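Alkaline phosphatase D (Bacillus subtilis, PDB 2YEQ) hydrolyses phosphate esters, acting as a secreted phosphodiesterase and alkaline phosphatase whose active site holds iron and calcium. Local coordinates at residues Ser70-Glu78 against Gln240-Ile250. Numbering follows the deposited sequence.
Sequences SLAHSVHVE and QAYYEHMPLRI. With EDO (1,2-ethanediol), chain R; EDO (1,2-ethanediol), chain B.
His76 lays its imidazole over the phenol ring of Tyr243, joining strand 74-79, an outermost strand of the large mixed sheet, contributed by the N-terminal domain, to the C-terminal end of helix 228-245 in the PhoD-like phosphatase domain, which belongs to the calcineurin-like phosphatases. The two rings form an offset stack, centroids 4.2 Å apart and planes 13° from parallel, with Tyr243 CZ over the centre of the imidazole. The indole of Trp26, on the adjacent strand 23-28, meets the same histidine edge-to-face.

Hydrogen bonds then fix the rotation of the imidazole. With CG anti to the carbonyl carbon (chi1 -66°), His76 NE2 reaches two backbone carbonyls, donating to Tyr243 O at 2.9 Å and, weakly, to Met246 O near the ring plane. Tyr243 O also accepts from Met246 N, the two donors arriving from opposite faces of its carbonyl plane. Replacing His76 by an alanine is likely to leave one face of Tyr243 without its stacking partner and to deprive the carbonyls of Tyr243 and, less so, Met246 of a shared donor.

Around the preceding turn, contact is mainly van der Waals. The extended side chain of Glu244 runs against the backbone of Leu71, its CG 3.6 Å from Leu71 O, while OE1 lies near Ala72 CB. Its buried carboxylate is paired with Arg183 through OE1 and receives Gln240 NE2 on OE2, a nearly straight bond. Ser74 CB abuts Glu244 O at 3.2 Å.

Charge closes the far end. Glu78 OE1, met from above the carboxylate plane, forms a salt bridge with Arg249 NH1, carboxylate and guanidinium planes almost perpendicular (84°), while Arg249 NH2 binds Asp17 O. The other carboxylate oxygen, Glu78 OE2, accepts Ile250 N at 2.8 Å on its syn side, the donor tilted out of the carboxylate plane.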
ATOM      1  N   SER A  70      10.128  16.942 -18.183  1.00 23.32           N
ATOM      2  CA  SER A  70      10.519  15.530 -18.273  1.00 25.52           C
ATOM      3  C   SER A  70      10.034  14.708 -17.075  1.00 24.68           C
ATOM      4  O   SER A  70       9.897  13.479 -17.184  1.00 23.77           O
ATOM      5  CB  SER A  70      12.020  15.386 -18.436  1.00 25.15           C
ATOM      6  OG  SER A  70      12.683  15.841 -17.281  1.00 28.49           O
ATOM      7  N   LEU A  71       9.717  15.390 -15.969  1.00 23.59           N
ATOM      8  CA  LEU A  71       9.084  14.745 -14.811  1.00 22.28           C
ATOM      9  C   LEU A  71       7.648  15.246 -14.532  1.00 22.68           C
ATOM     10  O   LEU A  71       7.198  15.277 -13.375  1.00 23.87           O
ATOM     11  CB  LEU A  71       9.975  14.945 -13.591  1.00 23.60           C
ATOM     12  CG  LEU A  71      11.381  14.299 -13.668  1.00 23.53           C
ATOM     13  CD1 LEU A  71      12.211  14.735 -12.484  1.00 24.88           C
ATOM     14  CD2 LEU A  71      11.325  12.807 -13.694  1.00 24.48           C
ATOM     15  N   ALA A  72       6.936  15.613 -15.603  1.00 19.73           N
ATOM     16  CA  ALA A  72       5.545  16.074 -15.547  1.00 20.00           C
ATOM     17  C   ALA A  72       5.343  17.268 -14.588  1.00 18.34           C
ATOM     18  O   ALA A  72       4.266  17.448 -14.007  1.00 18.28           O
ATOM     19  CB  ALA A  72       4.599  14.919 -15.197  1.00 18.94           C
ATOM     20  N   HIS A  73       6.379  18.084 -14.460  1.00 17.92           N
ATOM     21  CA  HIS A  73       6.409  19.248 -13.565  1.00 19.22           C
ATOM     22  C   HIS A  73       6.081  18.856 -12.113  1.00 21.76           C
ATOM     23  O   HIS A  73       5.495  19.641 -11.338  1.00 19.30           O
ATOM     24  CB  HIS A  73       5.472  20.364 -14.071  1.00 21.36           C
ATOM     25  CG  HIS A  73       5.963  21.041 -15.311  1.00 21.86           C
ATOM     26  ND1 HIS A  73       5.596  20.633 -16.573  1.00 23.51           N
ATOM     27  CD2 HIS A  73       6.787  22.099 -15.478  1.00 21.47           C
ATOM     28  CE1 HIS A  73       6.161  21.424 -17.468  1.00 23.11           C
ATOM     29  NE2 HIS A  73       6.899  22.314 -16.831  1.00 23.44           N
ATOM     30  N   SER A  74       6.483  17.642 -11.740  1.00 20.77           N
ATOM     31  CA  SER A  74       6.432  17.238 -10.354  1.00 20.20           C
ATOM     32  C   SER A  74       7.552  17.938  -9.590  1.00 23.11           C
ATOM     33  O   SER A  74       8.542  18.447 -10.155  1.00 22.92           O
ATOM     34  CB  SER A  74       6.554  15.724 -10.226  1.00 22.06           C
ATOM     35  OG  SER A  74       7.802  15.279 -10.723  1.00 23.51           O
ATOM     36  N   VAL A  75       7.378  17.998  -8.280  1.00 21.96           N
ATOM     37  CA  VAL A  75       8.359  18.597  -7.409  1.00 22.01           C
ATOM     38  C   VAL A  75       8.651  17.624  -6.264  1.00 21.39           C
ATOM     39  O   VAL A  75       7.728  17.159  -5.592  1.00 21.04           O
ATOM     40  CB  VAL A  75       7.843  19.951  -6.843  1.00 24.49           C
ATOM     41  CG1 VAL A  75       8.827  20.511  -5.843  1.00 23.99           C
ATOM     42  CG2 VAL A  75       7.572  20.952  -7.991  1.00 25.04           C
ATOM     43  N   HIS A  76       9.917  17.297  -6.074  1.00 19.09           N
ATOM     44  CA  HIS A  76      10.365  16.508  -4.920  1.00 21.41           C
ATOM     45  C   HIS A  76      11.425  17.307  -4.203  1.00 22.77           C
ATOM     46  O   HIS A  76      12.443  17.636  -4.797  1.00 27.86           O
ATOM     47  CB  HIS A  76      10.992  15.182  -5.355  1.00 20.19           C
ATOM     48  CG  HIS A  76      10.030  14.241  -6.005  1.00 19.16           C
ATOM     49  ND1 HIS A  76       9.573  14.421  -7.289  1.00 19.14           N
ATOM     50  CD2 HIS A  76       9.442  13.116  -5.546  1.00 17.25           C
ATOM     51  CE1 HIS A  76       8.730  13.448  -7.586  1.00 21.32           C
ATOM     52  NE2 HIS A  76       8.634  12.644  -6.542  1.00 19.45           N
ATOM     53  N   VAL A  77      11.181  17.626  -2.936  1.00 22.38           N
ATOM     54  CA  VAL A  77      12.100  18.421  -2.137  1.00 24.16           C
ATOM     55  C   VAL A  77      12.494  17.559  -0.952  1.00 24.89           C
ATOM     56  O   VAL A  77      11.641  17.001  -0.288  1.00 26.32           O
ATOM     57  CB  VAL A  77      11.410  19.723  -1.597  1.00 27.68           C
ATOM     58  CG1 VAL A  77      12.275  20.412  -0.539  1.00 26.49           C
ATOM     59  CG2 VAL A  77      11.053  20.690  -2.735  1.00 28.01           C
ATOM     60  N   GLU A  78      13.782  17.443  -0.681  1.00 27.50           N
ATOM     61  CA  GLU A  78      14.221  16.783   0.539  1.00 28.23           C
ATOM     62  C   GLU A  78      14.591  17.885   1.545  1.00 29.90           C
ATOM     63  O   GLU A  78      15.699  18.405   1.541  1.00 30.15           O
ATOM     64  CB  GLU A  78      15.359  15.797   0.249  1.00 30.56           C
ATOM     65  CG  GLU A  78      14.806  14.534  -0.451  1.00 35.59           C
ATOM     66  CD  GLU A  78      15.877  13.535  -0.870  1.00 39.19           C
ATOM     67  OE1 GLU A  78      16.755  13.209  -0.032  1.00 44.65           O
ATOM     68  OE2 GLU A  78      15.828  13.077  -2.034  1.00 35.37           O
ATOM     69  N   GLN A 240       8.158   5.334 -13.740  1.00 19.72           N
ATOM     70  CA  GLN A 240       8.420   6.772 -13.839  1.00 18.63           C
ATOM     71  C   GLN A 240       7.203   7.576 -13.330  1.00 16.43           C
ATOM     72  O   GLN A 240       7.368   8.495 -12.532  1.00 17.33           O
ATOM     73  CB  GLN A 240       8.769   7.220 -15.278  1.00 19.92           C
ATOM     74  CG  GLN A 240       9.132   8.727 -15.322  1.00 22.11           C
ATOM     75  CD  GLN A 240       9.782   9.201 -16.631  1.00 25.92           C
ATOM     76  OE1 GLN A 240      10.491   8.450 -17.322  1.00 25.19           O
ATOM     77  NE2 GLN A 240       9.585  10.478 -16.941  1.00 26.73           N
ATOM     78  N   ALA A 241       6.011   7.230 -13.788  1.00 15.16           N
ATOM     79  CA  ALA A 241       4.777   7.928 -13.376  1.00 16.59           C
ATOM     80  C   ALA A 241       4.547   7.805 -11.870  1.00 18.56           C
ATOM     81  O   ALA A 241       4.071   8.757 -11.226  1.00 18.38           O
ATOM     82  CB  ALA A 241       3.578   7.411 -14.105  1.00 15.21           C
ATOM     83  N   TYR A 242       4.912   6.651 -11.306  1.00 16.96           N
ATOM     84  CA  TYR A 242       4.789   6.439  -9.862  1.00 17.79           C
ATOM     85  C   TYR A 242       5.728   7.368  -9.111  1.00 19.67           C
ATOM     86  O   TYR A 242       5.310   8.087  -8.215  1.00 18.19           O
ATOM     87  CB  TYR A 242       5.091   4.984  -9.528  1.00 17.64           C
ATOM     88  CG  TYR A 242       4.806   4.567  -8.106  1.00 16.89           C
ATOM     89  CD1 TYR A 242       3.557   4.121  -7.736  1.00 16.69           C
ATOM     90  CD2 TYR A 242       5.812   4.559  -7.152  1.00 17.12           C
ATOM     91  CE1 TYR A 242       3.292   3.721  -6.410  1.00 17.21           C
ATOM     92  CE2 TYR A 242       5.566   4.135  -5.845  1.00 16.98           C
ATOM     93  CZ  TYR A 242       4.315   3.712  -5.495  1.00 16.83           C
ATOM     94  OH  TYR A 242       4.096   3.286  -4.203  1.00 17.01           O
ATOM     95  N   TYR A 243       7.002   7.376  -9.495  1.00 17.50           N
ATOM     96  CA  TYR A 243       7.945   8.300  -8.932  1.00 17.78           C
ATOM     97  C   TYR A 243       7.419   9.749  -9.000  1.00 19.82           C
ATOM     98  O   TYR A 243       7.472  10.468  -8.002  1.00 20.46           O
ATOM     99  CB  TYR A 243       9.333   8.219  -9.606  1.00 17.65           C
ATOM    100  CG  TYR A 243      10.253   9.295  -9.103  1.00 19.16           C
ATOM    101  CD1 TYR A 243      10.939   9.147  -7.895  1.00 18.94           C
ATOM    102  CD2 TYR A 243      10.377  10.512  -9.779  1.00 19.95           C
ATOM    103  CE1 TYR A 243      11.748  10.148  -7.402  1.00 20.84           C
ATOM    104  CE2 TYR A 243      11.177  11.518  -9.285  1.00 20.57           C
ATOM    105  CZ  TYR A 243      11.866  11.336  -8.088  1.00 21.23           C
ATOM    106  OH  TYR A 243      12.678  12.340  -7.592  1.00 22.88           O
ATOM    107  N   GLU A 244       6.974  10.170 -10.185  1.00 20.23           N
ATOM    108  CA  GLU A 244       6.523  11.548 -10.404  1.00 20.17           C
ATOM    109  C   GLU A 244       5.402  11.912  -9.422  1.00 20.00           C
ATOM    110  O   GLU A 244       5.279  13.060  -9.050  1.00 20.81           O
ATOM    111  CB  GLU A 244       6.073  11.751 -11.861  1.00 18.61           C
ATOM    112  CG  GLU A 244       7.259  11.728 -12.843  1.00 18.65           C
ATOM    113  CD  GLU A 244       6.896  11.637 -14.301  1.00 21.56           C
ATOM    114  OE1 GLU A 244       5.724  11.342 -14.610  1.00 19.51           O
ATOM    115  OE2 GLU A 244       7.819  11.846 -15.150  1.00 22.77           O
ATOM    116  N   HIS A 245       4.588  10.942  -9.012  1.00 18.74           N
ATOM    117  CA  HIS A 245       3.433  11.236  -8.176  1.00 18.53           C
ATOM    118  C   HIS A 245       3.574  10.861  -6.703  1.00 19.19           C
ATOM    119  O   HIS A 245       2.644  11.046  -5.940  1.00 16.01           O
ATOM    120  CB  HIS A 245       2.166  10.625  -8.772  1.00 20.84           C
ATOM    121  CG  HIS A 245       1.767  11.275 -10.053  1.00 20.28           C
ATOM    122  ND1 HIS A 245       2.354  10.952 -11.256  1.00 18.88           N
ATOM    123  CD2 HIS A 245       0.903  12.288 -10.306  1.00 20.29           C
ATOM    124  CE1 HIS A 245       1.851  11.731 -12.200  1.00 21.55           C
ATOM    125  NE2 HIS A 245       0.969  12.544 -11.650  1.00 20.12           N
ATOM    126  N   MET A 246       4.736  10.376  -6.297  1.00 18.32           N
ATOM    127  CA  MET A 246       4.914   9.892  -4.923  1.00 19.06           C
ATOM    128  C   MET A 246       6.031  10.611  -4.196  1.00 18.04           C
ATOM    129  O   MET A 246       7.068  10.935  -4.788  1.00 21.91           O
ATOM    130  CB  MET A 246       5.206   8.392  -4.934  1.00 19.22           C
ATOM    131  CG  MET A 246       4.049   7.532  -5.336  1.00 19.82           C
ATOM    132  SD  MET A 246       2.602   7.748  -4.264  1.00 22.23           S
ATOM    133  CE  MET A 246       1.436   6.618  -4.922  1.00 25.25           C
ATOM    134  N   PRO A 247       5.865  10.815  -2.887  1.00 20.78           N
ATOM    135  CA  PRO A 247       6.868  11.543  -2.099  1.00 19.71           C
ATOM    136  C   PRO A 247       8.038  10.645  -1.695  1.00 23.22           C
ATOM    137  O   PRO A 247       8.185  10.277  -0.527  1.00 26.08           O
ATOM    138  CB  PRO A 247       6.078  12.002  -0.877  1.00 21.02           C
ATOM    139  CG  PRO A 247       5.106  10.915  -0.664  1.00 22.81           C
ATOM    140  CD  PRO A 247       4.696  10.466  -2.064  1.00 20.38           C
ATOM    141  N   LEU A 248       8.869  10.327  -2.678  1.00 23.53           N
ATOM    142  CA  LEU A 248      10.039   9.463  -2.531  1.00 20.68           C
ATOM    143  C   LEU A 248      11.328  10.256  -2.585  1.00 20.97           C
ATOM    144  O   LEU A 248      11.390  11.327  -3.172  1.00 20.03           O
ATOM    145  CB  LEU A 248      10.021   8.433  -3.666  1.00 19.60           C
ATOM    146  CG  LEU A 248       8.804   7.496  -3.693  1.00 18.90           C
ATOM    147  CD1 LEU A 248       8.817   6.593  -4.919  1.00 17.84           C
ATOM    148  CD2 LEU A 248       8.708   6.615  -2.436  1.00 18.23           C
ATOM    149  N   ARG A 249      12.384   9.710  -2.006  1.00 21.65           N
ATOM    150  CA  ARG A 249      13.710  10.328  -2.068  1.00 23.49           C
ATOM    151  C   ARG A 249      14.403  10.053  -3.402  1.00 23.39           C
ATOM    152  O   ARG A 249      13.950   9.223  -4.163  1.00 23.93           O
ATOM    153  CB  ARG A 249      14.561   9.843  -0.898  1.00 25.97           C
ATOM    154  CG  ARG A 249      14.039  10.389   0.404  1.00 26.44           C
ATOM    155  CD  ARG A 249      14.852   9.995   1.584  1.00 29.72           C
ATOM    156  NE  ARG A 249      14.242  10.523   2.812  1.00 28.15           N
ATOM    157  CZ  ARG A 249      14.540  11.687   3.385  1.00 29.13           C
ATOM    158  NH1 ARG A 249      15.444  12.502   2.874  1.00 32.44           N
ATOM    159  NH2 ARG A 249      13.922  12.045   4.498  1.00 29.80           N
ATOM    160  N   ILE A 250      15.483  10.775  -3.678  1.00 21.81           N
ATOM    161  CA  ILE A 250      16.133  10.743  -4.998  1.00 24.40           C
ATOM    162  C   ILE A 250      16.755   9.351  -5.342  1.00 24.80           C
ATOM    163  O   ILE A 250      16.848   8.962  -6.512  1.00 25.45           O
ATOM    164  CB  ILE A 250      17.174  11.901  -5.128  1.00 25.92           C
ATOM    165  CG1 ILE A 250      17.542  12.140  -6.609  1.00 27.63           C
ATOM    166  CG2 ILE A 250      18.399  11.639  -4.254  1.00 25.77           C
ATOM    167  CD1 ILE A 250      16.345  12.551  -7.479  1.00 27.93           C
TER
HETATM  168  C1  EDO R 549      12.901  18.562  -9.815  1.00 47.95           C
HETATM  169  O1  EDO R 549      12.372  18.404 -11.134  1.00 52.80           O
HETATM  170  C2  EDO R 549      11.812  19.096  -8.894  1.00 44.52           C
HETATM  171  O2  EDO R 549      11.953  18.524  -7.592  1.00 40.76           O
HETATM  172  C1  EDO B 564      14.575   6.309 -17.182  1.00 37.32           C
HETATM  173  O1  EDO B 564      15.742   7.048 -17.529  1.00 49.48           O
HETATM  174  C2  EDO B 564      13.320   7.178 -17.241  1.00 43.75           C
HETATM  175  O2  EDO B 564      12.374   6.766 -16.254  1.00 42.80           O